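Local atomic coordinates of 3-oxoacyl-(acyl-carrier protein) synthase II (Thermus thermophilus, PDB entry 1J3N), a protein that probably catalyses the condensation of malonyl-ACP with a growing acyl chain in the elongation cycle of bacterial fatty acid synthesis. Residues I349-A354 against A389-F394. Sequence-based numbering, arbitrary orientation.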
loop_
_atom_site.group_PDB
_atom_site.type_symbol
_atom_site.label_atom_id
_atom_site.label_comp_id
_atom_site.label_asym_id
_atom_site.label_seq_id
_atom_site.Cartn_x
_atom_site.Cartn_y
_atom_site.Cartn_z
ATOM N N ILE A 349 -8.718 13.218 -11.666
ATOM C CA ILE A 349 -9.228 13.269 -13.025
ATOM C C ILE A 349 -10.026 14.560 -13.227
ATOM O O ILE A 349 -9.836 15.277 -14.216
ATOM C CB ILE A 349 -10.100 12.030 -13.331
ATOM C CG1 ILE A 349 -9.204 10.774 -13.333
ATOM C CG2 ILE A 349 -10.803 12.207 -14.681
ATOM C CD1 ILE A 349 -9.899 9.488 -13.723
ATOM N N ALA A 350 -10.906 14.861 -12.276
ATOM C CA ALA A 350 -11.722 16.064 -12.334
ATOM C C ALA A 350 -10.822 17.300 -12.332
ATOM O O ALA A 350 -11.071 18.266 -13.060
ATOM C CB ALA A 350 -12.682 16.105 -11.137
ATOM N N THR A 351 -9.767 17.261 -11.521
ATOM C CA THR A 351 -8.837 18.385 -11.419
ATOM C C THR A 351 -8.065 18.589 -12.718
ATOM O O THR A 351 -7.821 19.720 -13.134
ATOM C CB THR A 351 -7.843 18.177 -10.252
ATOM O OG1 THR A 351 -8.579 17.990 -9.033
ATOM C CG2 THR A 351 -6.934 19.387 -10.103
ATOM N N VAL A 352 -7.677 17.493 -13.360
ATOM C CA VAL A 352 -6.963 17.580 -14.628
ATOM C C VAL A 352 -7.912 18.083 -15.716
ATOM O O VAL A 352 -7.502 18.838 -16.593
ATOM C CB VAL A 352 -6.387 16.196 -15.044
ATOM C CG1 VAL A 352 -5.948 16.216 -16.496
ATOM C CG2 VAL A 352 -5.214 15.849 -14.156
ATOM N N GLN A 353 -9.180 17.668 -15.642
ATOM C CA GLN A 353 -10.194 18.074 -16.622
ATOM C C GLN A 353 -10.506 19.569 -16.530
ATOM O O GLN A 353 -10.779 20.211 -17.544
ATOM C CB GLN A 353 -11.490 17.276 -16.431
ATOM C CG GLN A 353 -11.362 15.779 -16.711
ATOM C CD GLN A 353 -12.684 15.035 -16.582
ATOM O OE1 GLN A 353 -13.415 15.207 -15.605
ATOM N NE2 GLN A 353 -12.984 14.181 -17.562
ATOM N N ALA A 354 -10.474 20.119 -15.320
ATOM C CA ALA A 354 -10.742 21.541 -15.130
ATOM C C ALA A 354 -9.632 22.391 -15.759
ATOM O O ALA A 354 -9.902 23.463 -16.292
ATOM C CB ALA A 354 -10.869 21.866 -13.651
ATOM N N ALA A 389 -3.275 24.078 -10.008
ATOM C CA ALA A 389 -4.371 23.614 -9.168
ATOM C C ALA A 389 -3.910 22.492 -8.244
ATOM O O ALA A 389 -3.014 21.708 -8.595
ATOM C CB ALA A 389 -5.518 23.116 -10.041
ATOM N N LEU A 390 -4.513 22.420 -7.059
ATOM C CA LEU A 390 -4.179 21.363 -6.114
ATOM C C LEU A 390 -5.351 20.398 -5.980
ATOM O O LEU A 390 -6.506 20.765 -6.227
ATOM C CB LEU A 390 -3.854 21.937 -4.728
ATOM C CG LEU A 390 -2.594 22.788 -4.541
ATOM C CD1 LEU A 390 -2.418 23.087 -3.059
ATOM C CD2 LEU A 390 -1.370 22.045 -5.086
ATOM N N SER A 391 -5.037 19.167 -5.593
ATOM C CA SER A 391 -6.022 18.125 -5.362
ATOM C C SER A 391 -5.727 17.596 -3.960
ATOM O O SER A 391 -4.692 16.975 -3.737
ATOM C CB SER A 391 -5.873 17.004 -6.384
ATOM O OG SER A 391 -6.987 16.133 -6.315
ATOM N N ASN A 392 -6.635 17.839 -3.017
ATOM C CA ASN A 392 -6.423 17.417 -1.635
ATOM C C ASN A 392 -7.048 16.092 -1.221
ATOM O O ASN A 392 -8.128 15.725 -1.678
ATOM C CB ASN A 392 -6.918 18.499 -0.663
ATOM C CG ASN A 392 -6.081 19.775 -0.714
ATOM O OD1 ASN A 392 -4.933 19.765 -1.151
ATOM N ND2 ASN A 392 -6.656 20.880 -0.237
ATOM N N SER A 393 -6.356 15.394 -0.325
ATOM C CA SER A 393 -6.811 14.120 0.222
ATOM C C SER A 393 -6.268 13.984 1.645
ATOM O O SER A 393 -5.071 13.752 1.835
ATOM C CB SER A 393 -6.322 12.964 -0.647
ATOM O OG SER A 393 -6.969 12.984 -1.907
ATOM N N PHE A 394 -7.158 14.139 2.631
ATOM C CA PHE A 394 -6.810 14.069 4.055
ATOM C C PHE A 394 -7.582 12.930 4.710
ATOM O O PHE A 394 -8.695 13.120 5.192
ATOM C CB PHE A 394 -7.146 15.404 4.721
ATOM C CG PHE A 394 -6.637 16.597 3.956
ATOM C CD1 PHE A 394 -5.305 16.661 3.552
ATOM C CD2 PHE A 394 -7.487 17.646 3.625
ATOM C CE1 PHE A 394 -4.825 17.749 2.827
ATOM C CE2 PHE A 394 -7.016 18.741 2.900
ATOM C CZ PHE A 394 -5.678 18.790 2.499
#
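T351 packs on A389 and S391 in a helix-on-sheet contact of the C-terminal half of the thiolase fold, where helix 343-357 lies against strand 388-394 of the mixed β-sheet. The contact is small, 118 Å² in all, and wholly buried. The axes of 349-354 and 389-394 run nearly antiparallel (168°) and approach to 8.8 Å. T351 stands opposite S391, their CA atoms 6.7 Å apart, and is the one helix residue of 349-354 that meets the strand. A389 and S391, two apart, turn their CB atoms to the helix, whereas L390 between them points its CB away and presents its carbonyl oxygen to the T351 methyl, its backbone being paired with Y297 and N299. The T351 side chain divides its two branches between these neighbours. With CG2 anti to the backbone N, the methyl reaches A389 CB at 4.0 Å and lies 4.1 Å from L390 O. The hydroxyl branch is directed at S391, but its bond is made within the helix, to the carbonyl of E347 one turn earlier, which helps fix the rotation of the side chain. F405 and N299, on the two strands that flank 388-394, also touch T351, so the threonine rests across three adjacent strands. S391 OG, swung anti to its own backbone N (chi1 -169°), lies 3.7 Å from T351 OG1, too far for a hydrogen bond between the two hydroxyls.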